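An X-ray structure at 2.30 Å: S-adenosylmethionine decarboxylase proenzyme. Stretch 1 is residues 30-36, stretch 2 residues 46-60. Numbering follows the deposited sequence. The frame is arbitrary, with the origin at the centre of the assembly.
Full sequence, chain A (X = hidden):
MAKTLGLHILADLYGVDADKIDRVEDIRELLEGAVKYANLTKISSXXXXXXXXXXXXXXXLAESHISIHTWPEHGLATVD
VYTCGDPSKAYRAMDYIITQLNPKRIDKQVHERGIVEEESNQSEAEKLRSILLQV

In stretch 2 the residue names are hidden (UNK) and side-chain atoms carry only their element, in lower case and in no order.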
ATOM      1  N   LEU A  30     -15.399  -2.376   7.800  1.00 20.13           N
ATOM      2  CA  LEU A  30     -14.850  -3.337   6.857  1.00 22.23           C
ATOM      3  C   LEU A  30     -13.442  -3.810   7.233  1.00 23.35           C
ATOM      4  O   LEU A  30     -13.201  -5.010   7.379  1.00 26.03           O
ATOM      5  CB  LEU A  30     -14.818  -2.717   5.458  1.00 19.47           C
ATOM      6  CG  LEU A  30     -14.289  -3.582   4.312  1.00 24.95           C
ATOM      7  CD1 LEU A  30     -15.328  -4.640   3.972  1.00 28.29           C
ATOM      8  CD2 LEU A  30     -14.001  -2.712   3.095  1.00 21.81           C
ATOM      9  N   LEU A  31     -12.514  -2.867   7.378  1.00 20.20           N
ATOM     10  CA  LEU A  31     -11.133  -3.204   7.714  1.00 22.48           C
ATOM     11  C   LEU A  31     -10.974  -3.761   9.132  1.00 33.11           C
ATOM     12  O   LEU A  31     -10.103  -4.604   9.376  1.00 29.94           O
ATOM     13  CB  LEU A  31     -10.214  -1.984   7.519  1.00 25.51           C
ATOM     14  CG  LEU A  31     -10.058  -1.409   6.103  1.00 19.01           C
ATOM     15  CD1 LEU A  31      -8.868  -0.463   6.073  1.00 16.14           C
ATOM     16  CD2 LEU A  31      -9.844  -2.526   5.098  1.00 15.25           C
ATOM     17  N   GLU A  32     -11.790  -3.289  10.073  1.00 28.95           N
ATOM     18  CA  GLU A  32     -11.712  -3.813  11.435  1.00 34.71           C
ATOM     19  C   GLU A  32     -12.145  -5.268  11.342  1.00 31.34           C
ATOM     20  O   GLU A  32     -11.594  -6.145  12.009  1.00 35.05           O
ATOM     21  CB  GLU A  32     -12.672  -3.082  12.383  1.00 40.22           C
ATOM     22  CG  GLU A  32     -12.329  -1.636  12.688  1.00 51.50           C
ATOM     23  CD  GLU A  32     -13.242  -1.040  13.753  1.00 66.88           C
ATOM     24  OE1 GLU A  32     -14.474  -1.265  13.690  1.00 68.27           O
ATOM     25  OE2 GLU A  32     -12.729  -0.334  14.650  1.00 76.58           O
ATOM     26  N   GLY A  33     -13.145  -5.509  10.500  1.00 24.34           N
ATOM     27  CA  GLY A  33     -13.659  -6.850  10.327  1.00 15.69           C
ATOM     28  C   GLY A  33     -12.662  -7.770   9.652  1.00 32.43           C
ATOM     29  O   GLY A  33     -12.607  -8.965   9.966  1.00 22.67           O
ATOM     30  N   ALA A  34     -11.879  -7.222   8.721  1.00 18.99           N
ATOM     31  CA  ALA A  34     -10.898  -8.026   8.011  1.00 22.34           C
ATOM     32  C   ALA A  34      -9.794  -8.440   8.978  1.00 22.69           C
ATOM     33  O   ALA A  34      -9.441  -9.616   9.071  1.00 29.72           O
ATOM     34  CB  ALA A  34     -10.313  -7.237   6.840  1.00 14.88           C
ATOM     35  N   VAL A  35      -9.268  -7.459   9.702  1.00 26.10           N
ATOM     36  CA  VAL A  35      -8.205  -7.686  10.668  1.00 25.67           C
ATOM     37  C   VAL A  35      -8.562  -8.783  11.665  1.00 31.51           C
ATOM     38  O   VAL A  35      -7.762  -9.689  11.898  1.00 30.19           O
ATOM     39  CB  VAL A  35      -7.871  -6.384  11.434  1.00 31.65           C
ATOM     40  CG1 VAL A  35      -6.979  -6.681  12.632  1.00 22.74           C
ATOM     41  CG2 VAL A  35      -7.177  -5.405  10.496  1.00 21.59           C
ATOM     42  N   LYS A  36      -9.758  -8.710  12.249  1.00 28.82           N
ATOM     43  CA  LYS A  36     -10.183  -9.716  13.222  1.00 37.55           C
ATOM     44  C   LYS A  36     -10.401 -11.085  12.563  1.00 38.08           C
ATOM     45  O   LYS A  36      -9.950 -12.108  13.074  1.00 33.09           O
ATOM     46  CB  LYS A  36     -11.464  -9.256  13.932  1.00 40.82           C
ATOM     47  CG  LYS A  36     -11.331  -7.880  14.589  1.00 60.85           C
ATOM     48  CD  LYS A  36     -12.562  -7.480  15.407  1.00 66.77           C
ATOM     49  CE  LYS A  36     -12.680  -8.292  16.691  1.00 81.42           C
ATOM     50  NZ  LYS A  36     -13.784  -7.814  17.577  1.00 77.57           N
ATOM     51  N   UNK A  46      -5.776   4.422  10.210  1.00 39.55           N
ATOM     52  CA  UNK A  46      -6.102   5.798   9.865  1.00 35.51           C
ATOM     53  C   UNK A  46      -7.049   5.888   8.685  1.00 34.08           C
ATOM     54  O   UNK A  46      -6.854   5.225   7.663  1.00 26.66           O
ATOM     55  c   UNK A  46      -3.539   6.844  11.832  1.00 28.94           C
ATOM     56  c   UNK A  46      -3.755   6.288  10.617  1.00 31.62           C
ATOM     57  c   UNK A  46      -2.156   5.153  11.622  1.00 37.35           C
ATOM     58  n   UNK A  46      -2.869   5.236  10.514  1.00 39.64           N
ATOM     59  n   UNK A  46      -2.545   6.117  12.438  1.00 38.77           N
ATOM     60  c   UNK A  46      -4.807   6.556   9.590  1.00 26.82           C
ATOM     61  N   UNK A  47      -8.078   6.716   8.849  1.00 30.03           N
ATOM     62  CA  UNK A  47      -9.094   6.900   7.828  1.00 25.84           C
ATOM     63  C   UNK A  47      -9.286   8.343   7.419  1.00 30.56           C
ATOM     64  O   UNK A  47      -8.976   9.266   8.172  1.00 35.06           O
ATOM     65  c   UNK A  47     -10.702   3.880   7.910  1.00 25.89           C
ATOM     66  c   UNK A  47      -9.718   3.252  10.433  1.00 27.51           C
ATOM     67  c   UNK A  47     -10.091   2.240   9.554  1.00 27.04           C
ATOM     68  c   UNK A  47     -10.583   2.549   8.294  1.00 33.39           C
ATOM     69  o   UNK A  47      -9.971   0.919   9.921  1.00 36.86           O
ATOM     70  c   UNK A  47     -10.424   6.349   8.323  1.00 23.27           C
ATOM     71  c   UNK A  47      -9.841   4.584  10.034  1.00 19.15           C
ATOM     72  c   UNK A  47     -10.332   4.915   8.769  1.00 28.54           C
ATOM     73  N   UNK A  48      -9.798   8.535   6.211  1.00 28.39           N
ATOM     74  CA  UNK A  48     -10.057   9.872   5.712  1.00 30.77           C
ATOM     75  C   UNK A  48     -11.327   9.898   4.870  1.00 27.39           C
ATOM     76  O   UNK A  48     -11.528   9.050   4.007  1.00 27.50           O
ATOM     77  c   UNK A  48      -9.371  12.257   3.256  1.00 38.24           C
ATOM     78  c   UNK A  48      -9.386  14.559   3.951  1.00 38.47           C
ATOM     79  c   UNK A  48      -9.040  14.174   5.237  1.00 42.52           C
ATOM     80  c   UNK A  48      -8.884  10.381   4.878  1.00 32.11           C
ATOM     81  c   UNK A  48      -9.552  13.608   2.955  1.00 44.13           C
ATOM     82  c   UNK A  48      -9.025  11.845   4.545  1.00 39.79           C
ATOM     83  o   UNK A  48      -9.568  15.889   3.662  1.00 46.90           O
ATOM     84  c   UNK A  48      -8.861  12.821   5.528  1.00 34.35           C
ATOM     85  N   UNK A  49     -12.182  10.879   5.135  1.00 34.70           N
ATOM     86  CA  UNK A  49     -13.438  11.039   4.411  1.00 27.66           C
ATOM     87  C   UNK A  49     -13.252  12.059   3.298  1.00 24.53           C
ATOM     88  O   UNK A  49     -12.814  13.183   3.545  1.00 22.52           O
ATOM     89  c   UNK A  49     -16.507  10.548   4.106  1.00 28.48           C
ATOM     90  c   UNK A  49     -15.893  11.784   4.734  1.00 24.69           C
ATOM     91  o   UNK A  49     -16.580  10.428   2.881  1.00 31.99           O
ATOM     92  c   UNK A  49     -14.534  11.515   5.372  1.00 31.21           C
ATOM     93  n   UNK A  49     -16.949   9.615   4.944  1.00 14.11           N
ATOM     94  N   UNK A  50     -13.565  11.664   2.068  1.00 20.45           N
ATOM     95  CA  UNK A  50     -13.452  12.578   0.937  1.00 23.05           C
ATOM     96  C   UNK A  50     -14.832  13.126   0.616  1.00 27.79           C
ATOM     97  O   UNK A  50     -15.846  12.503   0.936  1.00 24.05           O
ATOM     98  c   UNK A  50      -8.686  10.957   0.026  1.00 12.05           C
ATOM     99  c   UNK A  50     -10.478  12.554  -0.261  1.00 16.59           C
ATOM    100  c   UNK A  50     -10.992  10.225  -0.036  1.00 21.29           C
ATOM    101  c   UNK A  50     -11.428  11.539  -0.204  1.00 20.25           C
ATOM    102  c   UNK A  50     -12.896  11.857  -0.298  1.00 19.86           C
ATOM    103  c   UNK A  50      -9.625   9.930   0.083  1.00 18.34           C
ATOM    104  c   UNK A  50      -9.111  12.269  -0.145  1.00 24.30           C
ATOM    105  N   UNK A  51     -14.868  14.299  -0.004  1.00 26.30           N
ATOM    106  CA  UNK A  51     -16.133  14.901  -0.396  1.00 31.88           C
ATOM    107  C   UNK A  51     -16.269  14.703  -1.900  1.00 29.43           C
ATOM    108  O   UNK A  51     -15.272  14.744  -2.625  1.00 30.79           O
ATOM    109  c   UNK A  51     -17.185  16.011   2.245  1.00 27.53           C
ATOM    110  n   UNK A  51     -18.271  15.673   1.562  1.00 40.97           N
ATOM    111  c   UNK A  51     -16.046  16.653   1.453  1.00 35.28           C
ATOM    112  o   UNK A  51     -17.084  15.829   3.459  1.00 34.32           O
ATOM    113  c   UNK A  51     -16.143  16.393  -0.045  1.00 26.15           C
ATOM    114  N   UNK A  52     -17.499  14.496  -2.395  1.00 26.44           N
ATOM    115  CA  UNK A  52     -18.767  14.438  -1.661  1.00 29.14           C
ATOM    116  C   UNK A  52     -18.964  13.070  -1.036  1.00 29.25           C
ATOM    117  O   UNK A  52     -19.986  12.804  -0.407  1.00 31.05           O
ATOM    118  c   UNK A  52     -19.215  13.894  -3.883  1.00 29.18           C
ATOM    119  c   UNK A  52     -19.791  14.701  -2.749  1.00 27.72           C
ATOM    120  c   UNK A  52     -17.728  14.252  -3.832  1.00 24.06           C
ATOM    121  N   UNK A  53     -17.982  12.201  -1.235  1.00 28.61           N
ATOM    122  CA  UNK A  53     -18.025  10.846  -0.700  1.00 29.38           C
ATOM    123  C   UNK A  53     -16.754  10.087  -1.050  1.00 29.58           C
ATOM    124  O   UNK A  53     -15.893  10.590  -1.777  1.00 26.26           O
ATOM    125  n   UNK A  53     -18.445   9.978  -3.626  1.00 35.67           N
ATOM    126  c   UNK A  53     -18.920  10.126  -4.850  1.00 40.84           C
ATOM    127  c   UNK A  53     -20.550  10.533  -3.439  1.00 36.86           C
ATOM    128  c   UNK A  53     -19.449  10.224  -2.712  1.00 39.50           C
ATOM    129  n   UNK A  53     -20.195  10.462  -4.765  1.00 41.43           N
ATOM    130  c   UNK A  53     -19.249  10.095  -1.233  1.00 17.78           C
ATOM    131  N   UNK A  54     -16.638   8.870  -0.532  1.00 27.80           N
ATOM    132  CA  UNK A  54     -15.458   8.079  -0.803  1.00 25.81           C
ATOM    133  C   UNK A  54     -14.505   8.246   0.353  1.00 26.09           C
ATOM    134  O   UNK A  54     -14.513   9.286   1.009  1.00 22.97           O
ATOM    135  N   UNK A  55     -13.672   7.240   0.595  1.00 26.34           N
ATOM    136  CA  UNK A  55     -12.743   7.295   1.713  1.00 27.72           C
ATOM    137  C   UNK A  55     -11.481   6.458   1.540  1.00 21.01           C
ATOM    138  O   UNK A  55     -11.415   5.554   0.708  1.00 24.76           O
ATOM    139  c   UNK A  55     -13.475   6.857   3.003  1.00 14.63           C
ATOM    140  N   UNK A  56     -10.477   6.784   2.341  1.00 15.24           N
ATOM    141  CA  UNK A  56      -9.221   6.055   2.359  1.00 19.08           C
ATOM    142  C   UNK A  56      -9.090   5.433   3.743  1.00 26.09           C
ATOM    143  O   UNK A  56      -9.539   6.002   4.745  1.00 25.61           O
ATOM    144  c   UNK A  56      -6.717   6.245   2.430  1.00 18.08           C
ATOM    145  c   UNK A  56      -8.017   6.974   2.117  1.00 17.36           C
ATOM    146  o   UNK A  56      -8.002   7.389   0.746  1.00 22.34           O
ATOM    147  N   UNK A  57      -8.498   4.249   3.791  1.00 24.83           N
ATOM    148  CA  UNK A  57      -8.304   3.572   5.056  1.00 24.58           C
ATOM    149  C   UNK A  57      -6.999   2.813   4.977  1.00 26.11           C
ATOM    150  O   UNK A  57      -6.749   2.122   3.989  1.00 24.41           O
ATOM    151  N   UNK A  58      -6.152   2.962   5.988  1.00 17.32           N
ATOM    152  CA  UNK A  58      -4.880   2.258   6.012  1.00 25.60           C
ATOM    153  C   UNK A  58      -4.643   1.696   7.403  1.00 25.16           C
ATOM    154  O   UNK A  58      -4.902   2.360   8.406  1.00 27.00           O
ATOM    155  c   UNK A  58      -3.705   3.182   5.646  1.00 28.74           C
ATOM    156  c   UNK A  58      -3.569   4.278   6.685  1.00 41.89           C
ATOM    157  c   UNK A  58      -2.411   2.371   5.555  1.00 34.56           C
ATOM    158  N   UNK A  59      -4.162   0.464   7.459  1.00 23.84           N
ATOM    159  CA  UNK A  59      -3.880  -0.177   8.732  1.00 17.99           C
ATOM    160  C   UNK A  59      -2.437  -0.653   8.724  1.00 21.19           C
ATOM    161  O   UNK A  59      -2.038  -1.411   7.839  1.00 22.40           O
ATOM    162  c   UNK A  59      -4.581  -1.951  10.375  1.00 11.24           C
ATOM    163  c   UNK A  59      -6.231  -1.047   8.700  1.00 28.31           C
ATOM    164  c   UNK A  59      -4.778  -1.407   8.956  1.00 23.40           C
ATOM    165  N   UNK A  60      -1.649  -0.187   9.687  1.00 21.43           N
ATOM    166  CA  UNK A  60      -0.265  -0.632   9.804  1.00 22.08           C
ATOM    167  C   UNK A  60      -0.341  -1.908  10.645  1.00 19.76           C
ATOM    168  O   UNK A  60      -0.927  -1.907  11.728  1.00 26.36           O
ATOM    169  c   UNK A  60       2.024   2.475  10.503  1.00 19.22           C
ATOM    170  c   UNK A  60       1.012   1.673   9.713  1.00 21.38           C
ATOM    171  c   UNK A  60       0.602   0.423  10.510  1.00 20.92           C
ATOM    172  c   UNK A  60      -0.204   2.528   9.421  1.00 17.02           C
TER

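Stretch 2 is a β-hairpin packed beside the helix of stretch 1, and its side-chain atoms identify each residue in turn. Position 46 carries one carbon followed by a five-membered ring of three carbons and two nitrogens, out of reach of the helix: His 46. At position 47, one carbon leads to a six-carbon ring bearing an oxygen. The CA-to-CB bond points toward the helix, and the oxygen lies 3.8 Å from Leu 31 CB; this is Tyr 47, the oxygen its OH. Position 48 has the same atoms but no contact with stretch 1, and is Tyr 48. At position 49, three carbons end in one oxygen and one nitrogen, an amide, giving Gln 49.

Position 50 has one carbon and a six-carbon ring without oxygen: Phe 50. Position 51 repeats the three-carbon amide chain and is Gln 51. At position 52, three carbons close a ring onto the backbone N, which defines Pro 52; the peptide bond before it is cis. Position 53 shows one carbon and an imidazole ring, hence His 53. Position 54 has no side-chain atoms. Its phi of 97° and psi of 152° would jam a CB against the preceding carbonyl O, so the backbone itself calls for Gly 54.

The second strand opens at position 55 with a single carbon, Ala 55. At position 56 one carbon carries an oxygen and a carbon: Thr 56, its OG1 hydrogen-bonded elsewhere in the structure. Position 57 has no side-chain atoms, and its backbone C lies 3.9 Å from Leu 31 CD1. An ideal CB would sit only 3.2 Å from that CD1, a tight fit that agrees with Gly 57. Positions 58 and 59 each have one carbon carrying two more. The first points away from the helix and is Val 58; the second points toward it, meeting Leu 31 and Val 35, and is Val 59. Four carbons forked at the second make position 60 Leu 60.

The contact is small and apolar, with no hydrogen bond between the stretches. Leu 31 is its centre: CD1 packs 3.8 Å from Val 59 CG2 and 4.1 Å from Tyr 47 CE2, approaching the tyrosine ring obliquely. One turn later, Val 35 CG2 lies 4.3 Å from Val 59 CG1. The absent side chain at Gly 57 leaves room for the leucine methyl, while Tyr 47 OH is buried without a polar partner in the model.

Stretch 2 (46-60) HYYQFQPHGATGVVL
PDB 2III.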